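Local coordinates for protein choloylglycine hydrolase (PDB 2BJF) that hydrolyses the amide bond of glycine- and taurine-conjugated bile salts, releasing the bile acid and the amino acid, and can also act as an N-acyltransferase, at residues 33-38 and 51-56; 81-86 and 141-146; 173-178 and 226-231. All coordinates share one frame; numbering follows the deposited sequence.

Followed from the N terminus, the three interactions illustrate how an Ntn hydrolase closes successive loops without nesting or crossing them. Interaction 1 comes first: residues 33-38 and 51-56 shut a short excursion carrying strands 38-40 and 47-49, at the periphery of the branched sheet. Interaction 2, farther along the same sheet, brings 81-86 back to 141-146 after a long connection holding helices 105-112 and 116-123, and borders the bile acid and taurine. Interaction 3 then joins the loop 173-178 to helix 225-243. Interactions 2 and 3 touch through polar bonds and packing near the catalytic Cys-2, whereas interaction 1 lies about 12 Å from interaction 2 between nearest atoms.

Interaction 1. Residues 33-38 and 51-56; sequences IPRNFK and KYAVLG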
loop_
_atom_site.group_PDB
_atom_site.type_symbol
_atom_site.label_atom_id
_atom_site.label_comp_id
_atom_site.label_asym_id
_atom_site.label_seq_id
_atom_site.Cartn_x
_atom_site.Cartn_y
_atom_site.Cartn_z
ATOM N N ILE A 33 7.716 -12.310 -42.952
ATOM C CA ILE A 33 6.857 -12.693 -44.072
ATOM C C ILE A 33 6.887 -11.585 -45.125
ATOM O O ILE A 33 6.556 -10.438 -44.821
ATOM C CB ILE A 33 5.390 -12.959 -43.632
ATOM C CG1 ILE A 33 5.339 -13.901 -42.421
ATOM C CG2 ILE A 33 4.580 -13.529 -44.796
ATOM C CD1 ILE A 33 3.950 -14.062 -41.811
ATOM N N PRO A 34 7.292 -11.920 -46.366
ATOM C CA PRO A 34 7.348 -10.925 -47.439
ATOM C C PRO A 34 5.961 -10.554 -47.968
ATOM O O PRO A 34 4.961 -11.153 -47.562
ATOM C CB PRO A 34 8.163 -11.633 -48.525
ATOM C CG PRO A 34 7.894 -13.078 -48.310
ATOM C CD PRO A 34 7.728 -13.253 -46.825
ATOM N N ARG A 35 5.916 -9.569 -48.865
ATOM C CA ARG A 35 4.678 -9.161 -49.533
ATOM C C ARG A 35 4.134 -10.288 -50.402
ATOM O O ARG A 35 4.900 -11.139 -50.872
ATOM C CB ARG A 35 4.926 -7.951 -50.438
ATOM C CG ARG A 35 5.415 -6.694 -49.750
ATOM C CD ARG A 35 6.081 -5.793 -50.777
ATOM N NE ARG A 35 6.567 -4.539 -50.208
ATOM C CZ ARG A 35 7.426 -3.722 -50.813
ATOM N NH1 ARG A 35 7.913 -4.025 -52.012
ATOM N NH2 ARG A 35 7.805 -2.601 -50.216
ATOM N N ASN A 36 2.818 -10.287 -50.611
ATOM C CA ASN A 36 2.150 -11.227 -51.520
ATOM C C ASN A 36 2.397 -12.706 -51.180
ATOM O O ASN A 36 2.457 -13.561 -52.067
ATOM C CB ASN A 36 2.524 -10.914 -52.980
ATOM C CG ASN A 36 1.581 -11.554 -53.986
ATOM O OD1 ASN A 36 2.016 -12.289 -54.874
ATOM N ND2 ASN A 36 0.287 -11.279 -53.851
ATOM N N PHE A 37 2.539 -12.996 -49.887
ATOM C CA PHE A 37 2.732 -14.373 -49.429
ATOM C C PHE A 37 1.427 -14.964 -48.910
ATOM O O PHE A 37 0.802 -14.414 -48.001
ATOM C CB PHE A 37 3.826 -14.469 -48.359
ATOM C CG PHE A 37 4.209 -15.884 -48.015
ATOM C CD1 PHE A 37 5.204 -16.543 -48.734
ATOM C CD2 PHE A 37 3.567 -16.564 -46.983
ATOM C CE1 PHE A 37 5.556 -17.856 -48.427
ATOM C CE2 PHE A 37 3.909 -17.877 -46.671
ATOM C CZ PHE A 37 4.908 -18.523 -47.393
ATOM N N LYS A 38 1.034 -16.092 -49.495
ATOM C CA LYS A 38 -0.209 -16.764 -49.137
ATOM C C LYS A 38 -0.004 -17.725 -47.965
ATOM O O LYS A 38 0.723 -18.717 -48.076
ATOM C CB LYS A 38 -0.789 -17.489 -50.358
ATOM C CG LYS A 38 -2.113 -18.209 -50.112
ATOM C CD LYS A 38 -2.753 -18.708 -51.413
ATOM C CE LYS A 38 -1.862 -19.680 -52.185
ATOM N NZ LYS A 38 -1.551 -20.925 -51.425
ATOM N N LYS A 51 -0.499 -8.149 -47.833
ATOM C CA LYS A 51 -0.321 -6.969 -48.671
ATOM C C LYS A 51 1.021 -6.335 -48.322
ATOM O O LYS A 51 1.796 -5.970 -49.207
ATOM C CB LYS A 51 -1.469 -5.973 -48.468
ATOM C CG LYS A 51 -1.371 -4.714 -49.321
ATOM C CD LYS A 51 -2.487 -3.734 -49.001
ATOM C CE LYS A 51 -2.334 -2.449 -49.797
ATOM N NZ LYS A 51 -3.440 -1.492 -49.521
ATOM N N TYR A 52 1.287 -6.226 -47.022
ATOM C CA TYR A 52 2.534 -5.658 -46.520
ATOM C C TYR A 52 3.416 -6.728 -45.886
ATOM O O TYR A 52 2.915 -7.713 -45.335
ATOM C CB TYR A 52 2.243 -4.550 -45.500
ATOM C CG TYR A 52 1.363 -3.436 -46.029
ATOM C CD1 TYR A 52 1.784 -2.630 -47.088
ATOM C CD2 TYR A 52 0.113 -3.181 -45.464
ATOM C CE1 TYR A 52 0.982 -1.604 -47.576
ATOM C CE2 TYR A 52 -0.698 -2.153 -45.944
ATOM C CZ TYR A 52 -0.256 -1.371 -47.002
ATOM O OH TYR A 52 -1.051 -0.355 -47.482
ATOM N N ALA A 53 4.730 -6.528 -45.978
ATOM C CA ALA A 53 5.703 -7.407 -45.334
ATOM C C ALA A 53 5.617 -7.260 -43.817
ATOM O O ALA A 53 5.356 -6.170 -43.314
ATOM C CB ALA A 53 7.106 -7.097 -45.821
ATOM N N VAL A 54 5.840 -8.363 -43.105
ATOM C CA VAL A 54 5.649 -8.427 -41.654
ATOM C C VAL A 54 6.896 -8.979 -40.959
ATOM O O VAL A 54 7.543 -9.894 -41.472
ATOM C CB VAL A 54 4.414 -9.308 -41.293
ATOM C CG1 VAL A 54 4.250 -9.454 -39.785
ATOM C CG2 VAL A 54 3.137 -8.737 -41.909
ATOM N N LEU A 55 7.225 -8.414 -39.797
ATOM C CA LEU A 55 8.287 -8.940 -38.939
ATOM C C LEU A 55 7.858 -8.911 -37.476
ATOM O O LEU A 55 7.382 -7.886 -36.985
ATOM C CB LEU A 55 9.588 -8.148 -39.115
ATOM C CG LEU A 55 10.799 -8.619 -38.295
ATOM C CD1 LEU A 55 11.333 -9.948 -38.813
ATOM C CD2 LEU A 55 11.901 -7.569 -38.284
ATOM N N GLY A 56 8.028 -10.036 -36.786
ATOM C CA GLY A 56 7.722 -10.103 -35.358
ATOM C C GLY A 56 7.979 -11.448 -34.711
ATOM O O GLY A 56 8.395 -12.400 -35.372
#
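The backbones of Ile-33 and Val-54 form an antiparallel hydrogen-bonded pair, with Ile-33 N donating to Val-54 O at 2.8 Å and Val-54 N returning a bond of equal length to Ile-33 O. Both bonds are close to straight, and the pair sits where strand 29-33 ends and strand 54-61 begins. Ile-33 O is met a second time by the CA-H group of Ala-53, with CA 3.2 Å from the oxygen. The two branched side chains lie on the same face of the sheet, CB of Ile-33 4.4 Å from CB of Val-54, and both pack against Phe-67 of strand 64-67.

Beyond the paired residues the chains stay linked through Arg-35. Its CG stands anti to the carbonyl carbon (chi1 -61°), which lays the methylene 3.7 Å from Lys-51 O and 3.8 Å from Ala-53 N. From there the chain runs extended to NE, and its guanidinium forms salt bridges with Glu-73 and Asp-310. Glu-73 also accepts a bond from Ala-53 N, and one carboxylate thus ties Arg-35 to the opposing backbone.

The chemistry changes along the contact. Backbone bonds and aliphatic packing hold the last residue of strand 29-33 to the first of strand 54-61, while beyond it the guanidinium of Arg-35, paired with acids from elsewhere in the chain, takes over; both parts close the excursion carrying strands 38-40 and 47-49.

Interaction 2. Residues 81-86 and 141-146; sequences LNFPVY and TLHWMI. With DXC ((3alpha,5beta,12alpha)-3,12-dihydroxycholan-24-oic acid), chain B; TAU (2-aminoethanesulfonic acid), chain C.
Leu-81 O is met by three groups of the opposing strand: His-143 N donates a hydrogen bond to it at 2.9 Å, the CA-H group of Leu-142 makes a weaker contact, and the imidazole of His-143 brings CD2 to 3.2 Å at its ring edge. Leu-81 N completes the antiparallel pair by bonding to His-143 O.

One residue on, Asn-82 and Leu-142 form a non-hydrogen-bonded pair whose side chains diverge. A further backbone bond runs from Phe-83 N to Thr-141 O, the donor well above the carbonyl plane. In the conformer described, one of two for Asn-82, Thr-141 OG1 donates to Asn-82 OD1 at 3.1 Å, and Asn-82 ND2 makes a weak bond to taurine O3 at 2.8 Å. The Thr-141 hydroxyl reaches the amide from between its own backbone N and carbonyl carbon (chi1 53°). Leu-142 lays CD1 3.7 Å from C16 of deoxycholate, so the strand pair borders both reaction products.

Phe-83 and His-143 form an offset stack, centroids 4.4 Å apart and planes within 6° of parallel, with CD1 of the phenyl ring over the imidazole face. On its other face the phenyl carries Val-85 O, above the ring centre. His-143 gives ND1 to Glu-157 and NE2 to Thr-174 O; these two acceptors fix the ring's rotation and would be consistent with a protonated imidazole.

Strand 142-147 is flanked by strands 77-82 and 153-158; Leu-81 leans on Arg-18 of strand 14-22, and Pro-84 meets Leu-210 of the second subunit.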
loop_
_atom_site.group_PDB
_atom_site.type_symbol
_atom_site.label_atom_id
_atom_site.label_comp_id
_atom_site.label_asym_id
_atom_site.label_seq_id
_atom_site.Cartn_x
_atom_site.Cartn_y
_atom_site.Cartn_z
ATOM N N LEU A 81 -1.696 -9.520 -25.924
ATOM C CA LEU A 81 -1.413 -9.695 -24.498
ATOM C C LEU A 81 -2.528 -10.511 -23.855
ATOM O O LEU A 81 -3.675 -10.448 -24.300
ATOM C CB LEU A 81 -1.288 -8.330 -23.805
ATOM C CG LEU A 81 -0.069 -7.434 -24.081
ATOM C CD1 LEU A 81 -0.111 -6.788 -25.461
ATOM C CD2 LEU A 81 0.050 -6.358 -23.015
ATOM N N ASN A 82 -2.190 -11.272 -22.814
ATOM C CA ASN A 82 -3.164 -12.113 -22.113
ATOM C C ASN A 82 -4.346 -11.310 -21.571
ATOM O O ASN A 82 -4.179 -10.190 -21.089
ATOM C CB ASN A 82 -2.486 -12.900 -20.984
ATOM C CG ASN A 82 -3.387 -13.972 -20.386
ATOM O OD1 ASN A 82 -4.160 -14.626 -21.092
ATOM N ND2 ASN A 82 -3.284 -14.163 -19.077
ATOM N N PHE A 83 -5.540 -11.891 -21.670
ATOM C CA PHE A 83 -6.775 -11.220 -21.265
ATOM C C PHE A 83 -7.756 -12.285 -20.765
ATOM O O PHE A 83 -8.796 -12.510 -21.387
ATOM C CB PHE A 83 -7.337 -10.447 -22.470
ATOM C CG PHE A 83 -8.412 -9.445 -22.132
ATOM C CD1 PHE A 83 -8.215 -8.483 -21.144
ATOM C CD2 PHE A 83 -9.607 -9.433 -22.848
ATOM C CE1 PHE A 83 -9.210 -7.551 -20.849
ATOM C CE2 PHE A 83 -10.606 -8.504 -22.561
ATOM C CZ PHE A 83 -10.405 -7.561 -21.559
ATOM N N PRO A 84 -7.424 -12.944 -19.632
ATOM C CA PRO A 84 -8.133 -14.148 -19.182
ATOM C C PRO A 84 -9.527 -13.890 -18.623
ATOM O O PRO A 84 -10.378 -14.781 -18.662
ATOM C CB PRO A 84 -7.223 -14.699 -18.082
ATOM C CG PRO A 84 -6.531 -13.510 -17.539
ATOM C CD PRO A 84 -6.349 -12.564 -18.695
ATOM N N VAL A 85 -9.751 -12.691 -18.099
ATOM C CA VAL A 85 -11.044 -12.351 -17.525
ATOM C C VAL A 85 -11.688 -11.233 -18.338
ATOM O O VAL A 85 -11.000 -10.314 -18.796
ATOM C CB VAL A 85 -10.939 -11.953 -16.030
ATOM C CG1 VAL A 85 -12.305 -12.041 -15.357
ATOM C CG2 VAL A 85 -9.942 -12.847 -15.292
ATOM N N TYR A 86 -13.006 -11.340 -18.512
ATOM C CA TYR A 86 -13.849 -10.359 -19.221
ATOM C C TYR A 86 -13.848 -10.512 -20.747
ATOM O O TYR A 86 -14.605 -9.832 -21.443
ATOM C CB TYR A 86 -13.543 -8.912 -18.785
ATOM C CG TYR A 86 -13.560 -8.719 -17.279
ATOM C CD1 TYR A 86 -14.759 -8.741 -16.565
ATOM C CD2 TYR A 86 -12.374 -8.525 -16.569
ATOM C CE1 TYR A 86 -14.775 -8.575 -15.183
ATOM C CE2 TYR A 86 -12.381 -8.359 -15.191
ATOM C CZ TYR A 86 -13.582 -8.382 -14.505
ATOM O OH TYR A 86 -13.585 -8.216 -13.140
ATOM N N THR A 141 -6.645 -16.544 -24.498
ATOM C CA THR A 141 -7.456 -15.368 -24.194
ATOM C C THR A 141 -6.597 -14.119 -24.370
ATOM O O THR A 141 -5.577 -13.962 -23.697
ATOM C CB THR A 141 -8.015 -15.429 -22.763
ATOM O OG1 THR A 141 -6.941 -15.660 -21.842
ATOM C CG2 THR A 141 -9.036 -16.551 -22.633
ATOM N N LEU A 142 -7.007 -13.244 -25.286
ATOM C CA LEU A 142 -6.165 -12.127 -25.709
ATOM C C LEU A 142 -6.894 -10.799 -25.857
ATOM O O LEU A 142 -8.087 -10.755 -26.165
ATOM C CB LEU A 142 -5.492 -12.448 -27.048
ATOM C CG LEU A 142 -4.511 -13.616 -27.163
ATOM C CD1 LEU A 142 -4.362 -14.009 -28.621
ATOM C CD2 LEU A 142 -3.159 -13.284 -26.542
ATOM N N HIS A 143 -6.150 -9.723 -25.619
ATOM C CA HIS A 143 -6.500 -8.396 -26.114
ATOM C C HIS A 143 -5.268 -7.786 -26.788
ATOM O O HIS A 143 -4.146 -8.262 -26.585
ATOM C CB HIS A 143 -7.109 -7.502 -25.018
ATOM C CG HIS A 143 -6.175 -7.144 -23.901
ATOM N ND1 HIS A 143 -6.438 -6.111 -23.028
ATOM C CD2 HIS A 143 -4.991 -7.673 -23.509
ATOM C CE1 HIS A 143 -5.459 -6.021 -22.146
ATOM N NE2 HIS A 143 -4.567 -6.955 -22.417
ATOM N N TRP A 144 -5.476 -6.760 -27.606
ATOM C CA TRP A 144 -4.409 -6.257 -28.465
ATOM C C TRP A 144 -4.164 -4.764 -28.315
ATOM O O TRP A 144 -5.102 -3.989 -28.126
ATOM C CB TRP A 144 -4.706 -6.581 -29.934
ATOM C CG TRP A 144 -4.781 -8.050 -30.236
ATOM C CD1 TRP A 144 -3.778 -8.841 -30.717
ATOM C CD2 TRP A 144 -5.923 -8.902 -30.077
ATOM N NE1 TRP A 144 -4.222 -10.134 -30.869
ATOM C CE2 TRP A 144 -5.535 -10.200 -30.483
ATOM C CE3 TRP A 144 -7.237 -8.696 -29.637
ATOM C CZ2 TRP A 144 -6.414 -11.288 -30.459
ATOM C CZ3 TRP A 144 -8.108 -9.779 -29.606
ATOM C CH2 TRP A 144 -7.694 -11.059 -30.018
ATOM N N MET A 145 -2.895 -4.377 -28.399
ATOM C CA MET A 145 -2.516 -2.976 -28.528
ATOM C C MET A 145 -1.951 -2.747 -29.927
ATOM O O MET A 145 -1.137 -3.536 -30.413
ATOM C CB MET A 145 -1.494 -2.580 -27.460
ATOM C CG MET A 145 -1.150 -1.098 -27.453
ATOM S SD MET A 145 -0.162 -0.627 -26.022
ATOM C CE MET A 145 0.303 1.044 -26.466
ATOM N N ILE A 146 -2.406 -1.675 -30.569
ATOM C CA ILE A 146 -1.992 -1.330 -31.927
ATOM C C ILE A 146 -1.476 0.108 -31.924
ATOM O O ILE A 146 -2.105 0.995 -31.346
ATOM C CB ILE A 146 -3.159 -1.496 -32.941
ATOM C CG1 ILE A 146 -3.696 -2.932 -32.916
ATOM C CG2 ILE A 146 -2.712 -1.127 -34.355
ATOM C CD1 ILE A 146 -5.041 -3.117 -33.603
HETATM C C1 DXC B . -2.562 -23.309 -28.039
HETATM C C2 DXC B . -3.167 -22.218 -28.923
HETATM C C3 DXC B . -2.383 -21.984 -30.226
HETATM C C4 DXC B . -0.873 -21.767 -30.017
HETATM C C5 DXC B . -0.319 -22.868 -29.111
HETATM C C6 DXC B . -1.081 -23.039 -27.794
HETATM C C7 DXC B . -3.045 -20.847 -31.019
HETATM C C8 DXC B . -2.755 -19.451 -30.463
HETATM C C9 DXC B . -1.280 -19.200 -30.144
HETATM C C10 DXC B . -0.631 -20.374 -29.380
HETATM C C11 DXC B . -1.115 -17.956 -29.263
HETATM C C12 DXC B . 0.334 -17.591 -28.932
HETATM C C13 DXC B . 1.017 -18.771 -28.224
HETATM C C14 DXC B . 0.839 -20.078 -29.015
HETATM C C15 DXC B . -1.803 -16.652 -29.668
HETATM C C16 DXC B . -1.063 -15.600 -28.833
HETATM C C17 DXC B . 0.066 -16.335 -28.087
HETATM C C18 DXC B . -0.140 -21.877 -31.354
HETATM C C19 DXC B . 1.223 -15.391 -27.694
HETATM O O1 DXC B . 0.523 -18.938 -26.886
HETATM O O2 DXC B . -3.251 -23.338 -26.783
HETATM C C20 DXC B . 1.138 -17.238 -30.198
HETATM C C21 DXC B . 0.767 -14.332 -26.682
HETATM C C22 DXC B . 0.245 -14.937 -25.376
HETATM C C23 DXC B . 0.327 -13.972 -24.214
HETATM O O3 DXC B . 0.930 -12.886 -24.352
HETATM O O4 DXC B . -0.220 -14.309 -23.143
HETATM C C24 DXC B . 2.475 -16.095 -27.163
HETATM C C1 TAU C . -3.434 -14.957 -15.280
HETATM C C2 TAU C . -2.379 -14.783 -15.950
HETATM N N1 TAU C . -4.417 -15.403 -14.667
HETATM S S TAU C . -1.928 -13.346 -16.392
HETATM O O1 TAU C . -3.110 -12.536 -16.775
HETATM O O2 TAU C . -1.208 -12.680 -15.284
HETATM O O3 TAU C . -1.027 -13.469 -17.561
#

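Interaction 3. Residues 173-178 and 226-231; sequences LTNSPT and ASRFIR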
loop_
_atom_site.group_PDB
_atom_site.type_symbol
_atom_site.label_atom_id
_atom_site.label_comp_id
_atom_site.label_asym_id
_atom_site.label_seq_id
_atom_site.Cartn_x
_atom_site.Cartn_y
_atom_site.Cartn_z
ATOM N N LEU A 173 -0.345 -0.910 -21.818
ATOM C CA LEU A 173 -1.375 -1.933 -21.643
ATOM C C LEU A 173 -0.800 -3.080 -20.823
ATOM O O LEU A 173 0.387 -3.377 -20.921
ATOM C CB LEU A 173 -1.863 -2.453 -23.001
ATOM C CG LEU A 173 -3.109 -3.349 -23.026
ATOM C CD1 LEU A 173 -4.348 -2.577 -22.580
ATOM C CD2 LEU A 173 -3.323 -3.950 -24.407
ATOM N N THR A 174 -1.631 -3.710 -19.999
ATOM C CA THR A 174 -1.227 -4.961 -19.355
ATOM C C THR A 174 -2.238 -6.068 -19.654
ATOM O O THR A 174 -2.408 -6.460 -20.810
ATOM C CB THR A 174 -0.960 -4.814 -17.827
ATOM O OG1 THR A 174 -2.145 -4.363 -17.160
ATOM C CG2 THR A 174 0.191 -3.843 -17.562
ATOM N N ASN A 175 -2.906 -6.558 -18.616
ATOM C CA ASN A 175 -3.860 -7.649 -18.753
ATOM C C ASN A 175 -5.203 -7.253 -18.128
ATOM O O ASN A 175 -5.538 -6.067 -18.107
ATOM C CB ASN A 175 -3.271 -8.931 -18.153
ATOM C CG ASN A 175 -1.857 -9.218 -18.657
ATOM O OD1 ASN A 175 -0.874 -8.994 -17.947
ATOM N ND2 ASN A 175 -1.751 -9.689 -19.894
ATOM N N SER A 176 -5.971 -8.225 -17.637
ATOM C CA SER A 176 -7.301 -7.957 -17.070
ATOM C C SER A 176 -7.229 -7.109 -15.790
ATOM O O SER A 176 -6.238 -7.186 -15.065
ATOM C CB SER A 176 -8.048 -9.269 -16.817
ATOM O OG SER A 176 -8.305 -9.939 -18.042
ATOM N N PRO A 177 -8.274 -6.301 -15.501
ATOM C CA PRO A 177 -9.563 -6.118 -16.186
ATOM C C PRO A 177 -9.503 -5.304 -17.484
ATOM O O PRO A 177 -8.426 -5.101 -18.050
ATOM C CB PRO A 177 -10.420 -5.375 -15.143
ATOM C CG PRO A 177 -9.598 -5.258 -13.919
ATOM C CD PRO A 177 -8.180 -5.441 -14.311
ATOM N N THR A 178 -10.669 -4.848 -17.940
ATOM C CA THR A 178 -10.797 -4.100 -19.193
ATOM C C THR A 178 -10.035 -2.775 -19.152
ATOM O O THR A 178 -9.710 -2.264 -18.074
ATOM C CB THR A 178 -12.276 -3.836 -19.544
ATOM O OG1 THR A 178 -12.887 -3.069 -18.499
ATOM C CG2 THR A 178 -13.033 -5.150 -19.725
ATOM N N ALA A 226 -2.995 -5.014 -12.757
ATOM C CA ALA A 226 -3.397 -3.671 -12.328
ATOM C C ALA A 226 -2.227 -2.870 -11.749
ATOM O O ALA A 226 -2.044 -1.698 -12.083
ATOM C CB ALA A 226 -4.552 -3.743 -11.334
ATOM N N SER A 227 -1.430 -3.511 -10.898
ATOM C CA SER A 227 -0.274 -2.851 -10.291
ATOM C C SER A 227 0.796 -2.503 -11.323
ATOM O O SER A 227 1.384 -1.418 -11.273
ATOM C CB SER A 227 0.311 -3.713 -9.175
ATOM O OG SER A 227 -0.619 -3.831 -8.113
ATOM N N ARG A 228 1.033 -3.418 -12.260
ATOM C CA ARG A 228 1.993 -3.178 -13.335
ATOM C C ARG A 228 1.548 -2.041 -14.253
ATOM O O ARG A 228 2.374 -1.237 -14.686
ATOM C CB ARG A 228 2.269 -4.462 -14.124
ATOM C CG ARG A 228 3.056 -5.495 -13.329
ATOM C CD ARG A 228 3.465 -6.694 -14.173
ATOM N NE ARG A 228 2.365 -7.630 -14.412
ATOM C CZ ARG A 228 1.627 -7.669 -15.518
ATOM N NH1 ARG A 228 1.848 -6.809 -16.506
ATOM N NH2 ARG A 228 0.659 -8.568 -15.637
ATOM N N PHE A 229 0.244 -1.968 -14.527
ATOM C CA PHE A 229 -0.326 -0.887 -15.340
ATOM C C PHE A 229 -0.028 0.473 -14.709
ATOM O O PHE A 229 0.436 1.389 -15.389
ATOM C CB PHE A 229 -1.838 -1.082 -15.520
ATOM C CG PHE A 229 -2.459 -0.185 -16.564
ATOM C CD1 PHE A 229 -2.787 -0.683 -17.821
ATOM C CD2 PHE A 229 -2.742 1.152 -16.282
ATOM C CE1 PHE A 229 -3.369 0.139 -18.789
ATOM C CE2 PHE A 229 -3.322 1.982 -17.240
ATOM C CZ PHE A 229 -3.638 1.474 -18.497
ATOM N N ILE A 230 -0.284 0.593 -13.407
ATOM C CA ILE A 230 -0.022 1.837 -12.683
ATOM C C ILE A 230 1.452 2.228 -12.778
ATOM O O ILE A 230 1.771 3.365 -13.124
ATOM C CB ILE A 230 -0.476 1.754 -11.194
ATOM C CG1 ILE A 230 -1.983 1.453 -11.088
ATOM C CG2 ILE A 230 -0.094 3.029 -10.426
ATOM C CD1 ILE A 230 -2.908 2.454 -11.789
ATOM N N ARG A 231 2.343 1.277 -12.498
ATOM C CA ARG A 231 3.778 1.555 -12.508
ATOM C C ARG A 231 4.284 2.021 -13.874
ATOM O O ARG A 231 4.933 3.061 -13.967
ATOM C CB ARG A 231 4.589 0.355 -12.004
ATOM C CG ARG A 231 4.402 0.073 -10.518
ATOM C CD ARG A 231 5.680 -0.462 -9.862
ATOM N NE ARG A 231 6.168 -1.709 -10.458
ATOM C CZ ARG A 231 5.671 -2.920 -10.210
ATOM N NH1 ARG A 231 4.642 -3.080 -9.383
ATOM N NH2 ARG A 231 6.204 -3.982 -10.800
HETATM O O HOH W 1 -5.101 -7.041 -12.269
#
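Asn-175 and Arg-228 join the loop after strand 172-173 to helix 225-243 in the Ntn hydrolase fold, beside the N-terminal nucleophile Cys-2. Arg-228 NH2 donates to Asn-175 OD1 at 2.8 Å, with an N-H...O angle of 169°. The bond lies in the plane of both the carbonyl and the guanidinium, although the two flat groups are turned 66° from each other. A bend at chi3 (-77°) folds the arginine back so that all three of its nitrogens find oxygen: NE bonds Phe-223 O and NH1 bonds Cys-2 O. Arg-228 thus bonds both the carbonyl of the nucleophile Cys-2 and Asn-175, consistent with a part in positioning them; Asn-175 ND2 donates to Asn-82 O, and the residue lines the taurine pocket.

The close packing centres on Thr-174. Its methyl CG2 touches Arg-228 NH1 and Phe-229 N, each at 3.6 Å, while the hydroxyl OG1 sits at the edge of the Phe-229 ring, 3.7 Å from Phe-229 CB, and bonds Pro-225 O at the start of the helix. Leu-173 adds a lighter touch, its CA 4.1 Å from Phe-229 CE1.

Toward the first turn of the helix the contact is looser. Ser-176, followed by a cis peptide to Pro-177, brings no side chain against the helix, and a water bridges the two backbones instead: it donates to Ser-176 O at 3.0 Å and accepts from Ala-226 N at the same distance.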